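Local coordinates for protein glycerophosphodiester phosphodiesterase (Cytophaga hutchinsonii ATCC 33406, PDB 3CH0) that is a glycerophosphodiester phosphodiesterase family member with a TIM-barrel fold, in which parallel strands form the inner wall and helices pack around the outside, at residues A28-L33 against E125-K130; G70-E75 against G97-P102; P149-F154 against L181-S186; T222-K227 against E251-L256. All coordinates share one frame; numbering follows the deposited sequence.

Contact 1 (A28-L33 against E125-K130); sequences AFTKAL and EKLSAK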
# COMPACT_ATOMS: atom_id res chain seq x y z
N ALA A 28 -11.25 7.25 1.61
CA ALA A 28 -9.94 7.69 1.16
C ALA A 28 -9.68 7.34 -0.30
O ALA A 28 -9.12 8.13 -1.07
CB ALA A 28 -8.79 7.09 2.07
N PHE A 29 -10.05 6.12 -0.69
CA PHE A 29 -9.82 5.72 -2.07
C PHE A 29 -10.66 6.54 -3.03
O PHE A 29 -10.19 6.91 -4.08
CB PHE A 29 -10.05 4.25 -2.33
CG PHE A 29 -9.13 3.37 -1.51
CD1 PHE A 29 -7.77 3.49 -1.66
CD2 PHE A 29 -9.63 2.46 -0.60
CE1 PHE A 29 -6.91 2.72 -0.91
CE2 PHE A 29 -8.75 1.68 0.18
CZ PHE A 29 -7.40 1.86 0.00
N THR A 30 -11.88 6.82 -2.65
CA THR A 30 -12.77 7.64 -3.51
C THR A 30 -12.26 9.05 -3.67
O THR A 30 -12.18 9.55 -4.76
CB THR A 30 -14.18 7.67 -2.92
OG1 THR A 30 -14.69 6.33 -2.73
CG2 THR A 30 -15.14 8.46 -3.85
N LYS A 31 -11.80 9.67 -2.57
CA LYS A 31 -11.16 10.97 -2.63
C LYS A 31 -9.94 10.96 -3.55
O LYS A 31 -9.76 11.88 -4.36
CB LYS A 31 -10.79 11.42 -1.21
CG LYS A 31 -9.95 12.68 -1.11
CD LYS A 31 -10.66 13.91 -1.47
CE LYS A 31 -9.74 15.11 -1.22
NZ LYS A 31 -10.38 16.36 -1.74
N ALA A 32 -9.05 9.97 -3.39
CA ALA A 32 -7.86 9.95 -4.22
C ALA A 32 -8.25 9.79 -5.70
O ALA A 32 -7.61 10.39 -6.57
CB ALA A 32 -6.92 8.79 -3.75
N LEU A 33 -9.23 8.95 -5.98
CA LEU A 33 -9.71 8.72 -7.34
C LEU A 33 -10.20 10.05 -7.94
O LEU A 33 -9.77 10.46 -9.02
CB LEU A 33 -10.89 7.74 -7.32
CG LEU A 33 -10.65 6.24 -7.37
CD1 LEU A 33 -11.70 5.46 -6.48
CD2 LEU A 33 -10.68 5.73 -8.80
N GLU A 125 -13.19 0.55 -9.92
CA GLU A 125 -13.51 0.21 -11.30
C GLU A 125 -14.77 0.90 -11.78
O GLU A 125 -14.86 1.19 -12.98
CB GLU A 125 -13.67 -1.30 -11.46
CG GLU A 125 -12.34 -2.03 -11.31
CD GLU A 125 -11.32 -1.62 -12.35
OE1 GLU A 125 -11.55 -1.91 -13.56
OE2 GLU A 125 -10.25 -1.00 -12.02
N LYS A 126 -15.74 1.09 -10.90
CA LYS A 126 -16.97 1.84 -11.33
C LYS A 126 -16.61 3.27 -11.70
O LYS A 126 -17.23 3.88 -12.62
CB LYS A 126 -18.00 1.85 -10.20
CG LYS A 126 -19.29 2.61 -10.54
N LEU A 127 -15.65 3.86 -11.00
CA LEU A 127 -15.29 5.25 -11.20
C LEU A 127 -14.29 5.44 -12.32
O LEU A 127 -14.28 6.50 -12.94
CB LEU A 127 -14.72 5.85 -9.94
CG LEU A 127 -15.75 6.01 -8.80
CD1 LEU A 127 -15.12 6.37 -7.40
CD2 LEU A 127 -16.78 7.12 -9.25
N SER A 128 -13.44 4.44 -12.58
CA SER A 128 -12.42 4.63 -13.57
C SER A 128 -11.98 3.30 -14.18
O SER A 128 -11.78 2.30 -13.48
CB SER A 128 -11.22 5.30 -12.92
OG SER A 128 -10.09 5.28 -13.77
N ALA A 129 -11.79 3.31 -15.48
CA ALA A 129 -11.21 2.15 -16.12
C ALA A 129 -9.71 2.30 -16.28
O ALA A 129 -9.08 1.38 -16.74
CB ALA A 129 -11.86 1.93 -17.53
N LYS A 130 -9.13 3.46 -15.94
CA LYS A 130 -7.69 3.66 -16.10
C LYS A 130 -6.89 3.64 -14.78
O LYS A 130 -5.68 3.60 -14.80
CB LYS A 130 -7.42 4.97 -16.84
CG LYS A 130 -7.93 4.97 -18.35
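Leu33 and Leu127 meet at the surface of the TIM barrel, where helix 26-35 runs beside the last turn of helix 117-127 in the outer helical layer. Their CA atoms lie 7.6 Å apart, the closest CA pair between the segments.

Between the segments the contact is apolar. Leu33 CD1 touches Leu127 CD1 at 3.7 Å, the two side chains crossing at a slant. The other branch of the same leucine, Leu33 CD2, leans toward Ser128 CB at 4.2 Å. Leu127 CD1 also meets the methyl of Thr30, with Thr30 CG2 4.1 Å away and the two side chains roughly perpendicular. A Thr30 chi1 of -55° sets OG1 beside the backbone N and CG2 anti to it, which lets the methyl face Leu127 while the hydroxyl stays with its own helix, bonded to Ile26 O. Leu33 packs on Ala124 as well, and Phe29 of the same helix rests on Leu40 of the barrel strand 39-46.

No hydrogen bond crosses between the segments. Ser128, the first residue beyond the helix, closes an ST turn: its OG takes the N-H of Lys130 at 3.0 Å, bent to 142°.

Contact 2 (G70-E75 against G97-P102); sequences GEDVTE and GMKTHP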
# COMPACT_ATOMS: atom_id res chain seq x y z
N GLY A 70 -15.65 -3.13 22.93
CA GLY A 70 -15.73 -2.29 24.13
C GLY A 70 -14.46 -1.82 24.75
O GLY A 70 -14.46 -0.96 25.61
N GLU A 71 -13.32 -2.34 24.27
CA GLU A 71 -12.02 -1.99 24.84
C GLU A 71 -11.30 -0.84 24.12
O GLU A 71 -11.21 -0.86 22.91
CB GLU A 71 -11.07 -3.22 24.78
CG GLU A 71 -11.58 -4.49 25.42
CD GLU A 71 -10.56 -5.63 25.32
OE1 GLU A 71 -9.36 -5.35 25.61
OE2 GLU A 71 -10.98 -6.76 24.97
N ASP A 72 -10.80 0.13 24.87
CA ASP A 72 -9.89 1.18 24.41
C ASP A 72 -8.66 0.49 23.79
O ASP A 72 -7.98 -0.28 24.46
CB ASP A 72 -9.47 2.04 25.60
CG ASP A 72 -8.54 3.18 25.23
OD1 ASP A 72 -8.29 3.46 24.03
OD2 ASP A 72 -7.99 3.81 26.16
N VAL A 73 -8.37 0.80 22.52
CA VAL A 73 -7.20 0.24 21.82
C VAL A 73 -5.96 1.09 22.09
O VAL A 73 -5.89 2.27 21.76
CB VAL A 73 -7.42 0.10 20.30
CG1 VAL A 73 -6.18 -0.71 19.72
CG2 VAL A 73 -8.70 -0.61 19.97
N THR A 74 -4.99 0.48 22.78
CA THR A 74 -3.73 1.12 23.11
C THR A 74 -2.56 0.30 22.52
O THR A 74 -2.75 -0.81 22.01
CB THR A 74 -3.51 1.13 24.65
OG1 THR A 74 -3.46 -0.22 25.10
CG2 THR A 74 -4.70 1.88 25.33
N GLU A 75 -1.35 0.85 22.64
CA GLU A 75 -0.13 0.10 22.31
C GLU A 75 -0.07 -1.22 23.07
O GLU A 75 0.32 -2.25 22.53
CB GLU A 75 1.09 0.93 22.62
CG GLU A 75 1.28 2.05 21.66
CD GLU A 75 2.47 2.90 21.97
OE1 GLU A 75 2.43 3.62 22.98
OE2 GLU A 75 3.44 2.85 21.18
N GLY A 97 -11.95 5.30 11.77
CA GLY A 97 -11.87 6.63 11.23
C GLY A 97 -12.09 7.83 12.15
O GLY A 97 -11.67 8.96 11.87
N MSE A 98 -12.77 7.58 13.27
CA MSE A 98 -13.12 8.68 14.17
C MSE A 98 -12.08 9.05 15.20
O MSE A 98 -12.14 10.14 15.80
CB MSE A 98 -14.43 8.35 14.91
CG MSE A 98 -15.62 8.33 14.01
SE MSE A 98 -16.02 10.08 13.16
CE MSE A 98 -16.26 11.19 14.78
N LYS A 99 -11.17 8.14 15.48
CA LYS A 99 -10.09 8.45 16.40
C LYS A 99 -9.07 9.39 15.80
O LYS A 99 -8.61 9.21 14.69
CB LYS A 99 -9.37 7.18 16.87
CG LYS A 99 -8.41 7.41 18.03
CD LYS A 99 -7.87 6.06 18.50
CE LYS A 99 -7.08 6.10 19.79
NZ LYS A 99 -6.76 4.70 20.22
N THR A 100 -8.64 10.39 16.56
CA THR A 100 -7.60 11.27 16.13
C THR A 100 -6.26 10.56 15.98
O THR A 100 -5.83 9.88 16.90
CB THR A 100 -7.42 12.45 17.09
OG1 THR A 100 -8.66 13.17 17.12
CG2 THR A 100 -6.31 13.35 16.63
N HIS A 101 -5.67 10.69 14.78
CA HIS A 101 -4.37 10.13 14.47
C HIS A 101 -3.30 11.12 14.90
O HIS A 101 -3.20 12.19 14.32
CB HIS A 101 -4.27 9.83 12.96
CG HIS A 101 -3.12 8.92 12.62
ND1 HIS A 101 -1.88 9.03 13.23
CD2 HIS A 101 -3.04 7.87 11.77
CE1 HIS A 101 -1.08 8.09 12.74
NE2 HIS A 101 -1.76 7.36 11.88
N PRO A 102 -2.48 10.73 15.90
CA PRO A 102 -1.48 11.65 16.46
C PRO A 102 -0.51 12.20 15.41
O PRO A 102 0.03 13.31 15.56
CB PRO A 102 -0.72 10.79 17.48
CG PRO A 102 -1.52 9.57 17.72
CD PRO A 102 -2.42 9.39 16.51
O HOH W 1 -9.21 4.42 22.03
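Lys99 reaches across toward Val73 and Asp72, bringing a loop after helix 88-91 up to the end of the short strand 71-72, which pairs with 67-68 in a two-stranded antiparallel hairpin beside the TIM barrel. The approach to it is pinned at the backbone: the N-H groups of Gly97 and Met98 (selenomethionine here) both reach the carboxylate of Asp95, and Lys109 NZ bonds to the carbonyls of Gly97 and Lys99.

Lys99 then stretches out in full, its CG anti to the backbone N (chi1 -169°) and every later torsion near 180°, and the chain spans much of the 10.3 Å between Lys99 CA and Val73 CA. Lys99 NZ lies 3.0 Å from Val73 O and donates to a water at 3.1 Å. The same water sits near Asp72 OD1, though the modelled separation is too short to be trusted.

Asp72 OD1 stays 4.3 Å from Lys99 NZ, beyond a salt bridge. The ammonium also donates to His62 O and Thr65 O; its positive charge is probably stabilised by the carbonyl dipoles of these two residues, with Asp72 probably adding a longer-range attraction.

Contact 3 (P149-F154 against L181-S186); sequences PNIALF and LEYMHS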
# COMPACT_ATOMS: atom_id res chain seq x y z
N PRO A 149 -1.94 -16.17 6.64
CA PRO A 149 -1.63 -17.52 6.16
C PRO A 149 -0.15 -17.67 5.70
O PRO A 149 0.61 -16.73 5.66
CB PRO A 149 -2.53 -17.67 4.94
CG PRO A 149 -3.57 -16.54 5.04
CD PRO A 149 -2.87 -15.45 5.75
N ASN A 150 0.17 -18.90 5.35
CA ASN A 150 1.36 -19.17 4.55
C ASN A 150 1.35 -18.38 3.25
O ASN A 150 0.30 -17.93 2.75
CB ASN A 150 1.46 -20.69 4.29
CG ASN A 150 0.22 -21.25 3.58
OD1 ASN A 150 -0.86 -21.22 4.17
ND2 ASN A 150 0.38 -21.74 2.35
N ILE A 151 2.55 -18.27 2.68
CA ILE A 151 2.78 -17.43 1.52
C ILE A 151 1.84 -17.79 0.38
O ILE A 151 1.25 -16.91 -0.24
CB ILE A 151 4.27 -17.45 1.11
CG1 ILE A 151 5.10 -16.65 2.08
CG2 ILE A 151 4.45 -17.02 -0.33
CD1 ILE A 151 4.94 -15.12 1.96
N ALA A 152 1.79 -19.08 0.01
CA ALA A 152 0.97 -19.48 -1.14
C ALA A 152 -0.48 -19.05 -0.98
O ALA A 152 -1.06 -18.52 -1.93
CB ALA A 152 1.06 -21.00 -1.41
N LEU A 153 -1.05 -19.31 0.18
CA LEU A 153 -2.49 -19.00 0.42
C LEU A 153 -2.70 -17.49 0.43
O LEU A 153 -3.70 -17.01 -0.13
CB LEU A 153 -3.01 -19.63 1.73
CG LEU A 153 -4.50 -19.42 2.00
CD1 LEU A 153 -5.37 -19.82 0.77
CD2 LEU A 153 -4.84 -20.10 3.33
N PHE A 154 -1.83 -16.75 1.14
CA PHE A 154 -1.94 -15.28 1.21
C PHE A 154 -1.96 -14.76 -0.22
O PHE A 154 -2.82 -13.99 -0.62
CB PHE A 154 -0.78 -14.73 2.05
CG PHE A 154 -0.97 -13.35 2.65
CD1 PHE A 154 -1.77 -12.38 2.06
CD2 PHE A 154 -0.22 -13.01 3.77
CE1 PHE A 154 -1.88 -11.13 2.58
CE2 PHE A 154 -0.32 -11.72 4.33
CZ PHE A 154 -1.16 -10.79 3.72
N LEU A 181 7.36 -12.05 -3.03
CA LEU A 181 7.76 -11.65 -4.39
C LEU A 181 8.19 -12.86 -5.25
O LEU A 181 7.84 -12.96 -6.41
CB LEU A 181 8.81 -10.57 -4.33
CG LEU A 181 8.42 -9.30 -3.59
CD1 LEU A 181 9.65 -8.38 -3.42
CD2 LEU A 181 7.24 -8.62 -4.29
N GLU A 182 8.95 -13.77 -4.64
CA GLU A 182 9.38 -14.96 -5.39
C GLU A 182 8.19 -15.80 -5.81
O GLU A 182 8.13 -16.34 -6.95
CB GLU A 182 10.36 -15.81 -4.58
CG GLU A 182 11.69 -15.15 -4.31
CD GLU A 182 12.63 -14.99 -5.47
OE1 GLU A 182 12.37 -15.48 -6.61
OE2 GLU A 182 13.71 -14.35 -5.26
N TYR A 183 7.26 -16.01 -4.89
CA TYR A 183 6.06 -16.82 -5.15
C TYR A 183 5.25 -16.20 -6.27
O TYR A 183 4.81 -16.85 -7.24
CB TYR A 183 5.21 -16.94 -3.89
CG TYR A 183 3.97 -17.77 -4.13
CD1 TYR A 183 4.04 -19.13 -4.07
CD2 TYR A 183 2.78 -17.17 -4.51
CE1 TYR A 183 2.93 -19.93 -4.32
CE2 TYR A 183 1.63 -17.95 -4.74
CZ TYR A 183 1.72 -19.35 -4.66
OH TYR A 183 0.63 -20.17 -4.89
N MSE A 184 4.98 -14.90 -6.16
CA MSE A 184 4.26 -14.18 -7.21
C MSE A 184 4.93 -14.27 -8.56
O MSE A 184 4.29 -14.51 -9.60
CB MSE A 184 4.12 -12.69 -6.88
CG MSE A 184 3.25 -12.36 -5.71
SE MSE A 184 1.37 -12.74 -6.03
CE MSE A 184 1.11 -11.60 -7.54
N HIS A 185 6.25 -14.09 -8.59
CA HIS A 185 6.98 -14.11 -9.83
C HIS A 185 6.92 -15.45 -10.50
O HIS A 185 6.79 -15.52 -11.74
CB HIS A 185 8.40 -13.74 -9.55
CG HIS A 185 9.28 -13.73 -10.76
ND1 HIS A 185 9.14 -12.82 -11.78
CD2 HIS A 185 10.34 -14.52 -11.08
CE1 HIS A 185 10.07 -13.08 -12.71
NE2 HIS A 185 10.83 -14.07 -12.28
N SER A 186 6.99 -16.53 -9.72
CA SER A 186 6.97 -17.85 -10.35
C SER A 186 5.57 -18.38 -10.66
O SER A 186 5.43 -19.16 -11.62
CB SER A 186 7.70 -18.86 -9.50
OG SER A 186 6.98 -19.14 -8.33
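Ala152, in the first turn of helix 151-164, comes closest to Tyr183 of helix 178-187, their CA atoms 7.0 Å apart, and the short alanine lets the tyrosine ring lie directly against the backbone. Asn150 occupies the N-cap position, and the helix it precedes starts with Phe154 N bonded to Asn150 O. Tyr183 carries the contact. With CG anti to the backbone N (chi1 -180°), its ring reaches over Ala152. Ala152 CA stands over one face, 3.9 Å from the ring centroid of Tyr183 and 23° off the normal, a CH-pi contact displaced toward the rim. Ala152 CB reaches the same end of the ring, 3.6 Å from Tyr183 CE1 and also 3.6 Å from Tyr183 OH.

Ile151 works nearer the root of the ring: Ile151 CG2 presses on Tyr183 CB at 3.6 Å. Tyr183 CG lies 3.9 Å from Ile151 CG2, which meets the ring obliquely. The two side chains pass each other in opposite directions.

Both helices belong to the outer layer of the TIM barrel. Helix 151-164 links the parallel neighbours 132-137 and 171-175 in a beta-alpha-beta crossover, and helix 178-187 makes the next crossover, from 171-175 to 192-197. On the inner side, Met184 (selenomethionine) fills in beneath, touching Cys155 and Val159 of the facing helix and Leu193 of the strand. At the outer end, Tyr183 OH is hydrogen-bonded to Asp156 OD1.

Contact 4 (T222-K227 against E251-L256); sequences TLVSKK and ETLISL. With EDO (1,2-ethanediol), chain D.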
# COMPACT_ATOMS: atom_id res chain seq x y z
N THR A 222 14.61 8.04 2.39
CA THR A 222 15.91 8.38 2.94
C THR A 222 17.05 7.67 2.22
O THR A 222 18.22 8.11 2.28
CB THR A 222 16.04 8.05 4.42
OG1 THR A 222 15.85 6.64 4.59
CG2 THR A 222 15.03 8.87 5.25
N LEU A 223 16.74 6.52 1.60
CA LEU A 223 17.72 5.66 0.95
C LEU A 223 18.03 6.03 -0.51
O LEU A 223 19.00 5.51 -1.11
CB LEU A 223 17.27 4.18 1.01
CG LEU A 223 17.03 3.56 2.37
CD1 LEU A 223 16.32 2.22 2.20
CD2 LEU A 223 18.32 3.42 3.15
N VAL A 224 17.21 6.90 -1.08
CA VAL A 224 17.30 7.20 -2.48
C VAL A 224 18.53 8.05 -2.78
O VAL A 224 18.80 9.02 -2.10
CB VAL A 224 16.05 7.94 -2.95
CG1 VAL A 224 16.13 8.36 -4.41
CG2 VAL A 224 14.82 7.02 -2.73
N SER A 225 19.24 7.62 -3.82
CA SER A 225 20.30 8.40 -4.44
C SER A 225 20.20 8.43 -5.91
O SER A 225 19.63 7.54 -6.53
CB SER A 225 21.66 7.85 -4.07
OG SER A 225 21.91 6.61 -4.66
N LYS A 226 20.75 9.49 -6.50
CA LYS A 226 20.69 9.65 -7.94
C LYS A 226 21.44 8.50 -8.60
O LYS A 226 21.01 7.98 -9.63
CB LYS A 226 21.25 10.99 -8.38
CG LYS A 226 21.27 11.18 -9.90
CD LYS A 226 19.88 11.12 -10.50
CE LYS A 226 19.84 11.27 -12.04
NZ LYS A 226 18.68 10.53 -12.66
N LYS A 227 22.55 8.09 -7.99
CA LYS A 227 23.30 6.96 -8.51
C LYS A 227 22.42 5.70 -8.58
O LYS A 227 22.31 5.11 -9.64
CB LYS A 227 24.61 6.72 -7.73
CG LYS A 227 25.78 7.57 -8.26
N GLU A 251 9.68 17.54 -5.20
CA GLU A 251 10.42 18.25 -6.25
C GLU A 251 11.89 17.80 -6.32
O GLU A 251 12.42 17.60 -7.45
CB GLU A 251 10.27 19.76 -6.06
CG GLU A 251 8.90 20.25 -6.49
CD GLU A 251 8.62 21.72 -6.16
OE1 GLU A 251 9.20 22.24 -5.17
OE2 GLU A 251 7.79 22.30 -6.89
N THR A 252 12.55 17.64 -5.18
CA THR A 252 13.93 17.12 -5.16
C THR A 252 13.98 15.75 -5.82
O THR A 252 14.78 15.53 -6.73
CB THR A 252 14.49 17.04 -3.77
OG1 THR A 252 14.66 18.40 -3.28
CG2 THR A 252 15.87 16.29 -3.72
N LEU A 253 13.07 14.87 -5.45
CA LEU A 253 13.08 13.54 -6.05
C LEU A 253 12.81 13.51 -7.56
O LEU A 253 13.43 12.72 -8.30
CB LEU A 253 12.07 12.64 -5.33
CG LEU A 253 12.47 12.32 -3.90
CD1 LEU A 253 11.27 11.81 -3.08
CD2 LEU A 253 13.66 11.33 -3.91
N ILE A 254 11.87 14.32 -8.01
CA ILE A 254 11.58 14.44 -9.43
C ILE A 254 12.86 14.88 -10.16
O ILE A 254 13.22 14.29 -11.18
CB ILE A 254 10.44 15.42 -9.68
CG1 ILE A 254 9.09 14.80 -9.19
CG2 ILE A 254 10.37 15.80 -11.20
CD1 ILE A 254 7.92 15.73 -9.19
N SER A 255 13.60 15.82 -9.58
CA SER A 255 14.86 16.29 -10.20
C SER A 255 15.95 15.22 -10.28
O SER A 255 16.85 15.29 -11.12
CB SER A 255 15.42 17.52 -9.46
OG SER A 255 16.08 17.20 -8.22
N LEU A 256 15.91 14.22 -9.41
CA LEU A 256 16.86 13.11 -9.42
C LEU A 256 16.45 12.01 -10.37
O LEU A 256 17.20 11.04 -10.58
CB LEU A 256 17.02 12.53 -8.02
CG LEU A 256 17.47 13.48 -6.93
CD1 LEU A 256 17.68 12.70 -5.62
CD2 LEU A 256 18.77 14.19 -7.37
C1 EDO D . 15.77 3.69 6.13
O1 EDO D . 16.65 2.67 6.65
C2 EDO D . 15.13 4.44 7.28
O2 EDO D . 14.45 5.62 6.90
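Val224 and Leu253 meet in the outer layer of the TIM barrel, where the loop leading into helix 226-234, and its first residue Lys226, come against helix 247-256. Val224 CG1 touches Leu253 CD2 at 3.9 Å, the two side chains inclined to each other. The valine branch is set for this, its CG1 anti to the backbone N (chi1 176°), and Leu253 extends its end to meet it. Ile229, in the first turn of helix 226-234, touches both Val224 and Leu256.

Lys226 lies along Leu256, with Lys226 CD 4.0 Å from Leu256 CB. The lysine has two conformers; the one given here bends at chi2 (61°) and brings NZ near Leu256 O, but the placement is uncertain and the modelled bond doubtful in detail, because CD crowds the same oxygen. In this conformer NZ also pairs with Asp230 OD1.

Ser225, just before Lys226, is the N-cap of this barrel helix, its OG taking the N-H of Asp228. Within the other helix, Ser255 OG donates at 2.6 Å to Thr252 O, arriving in the carbonyl plane on a lone pair.

Beside the 3-10 segment, 1,2-ethanediol, probably from the crystallisation liquor, rests against Thr222 and Leu223. Its O2 lies 2.9 Å from Thr222 OG1 and its C1 3.9 Å from Leu223 CD2, and the diol is also hydrogen-bonded to Asp220 OD2 and Glu198 O.

How the contacts relate
All four contacts belong to a single TIM-barrel chain, and none touches another. Contact 2 falls within the chain span between the two segments of contact 1; contacts 3 and 4 follow in series. Contacts 1, 3 and 4 bring together outer-layer helices 26-35 and 117-127, 151-164 and 178-187, and 226-234 and 247-256, whereas contact 2 ties loops in the long excursion between strands 52-54 and 132-137. The centres of contacts 1, 3 and 4 are 27 to 31 Å apart. Contacts 1 and 2 come nearest, about 10 Å between closest atoms. The three helix contacts are thus separate local joints, and contact 2 is one within the excursion.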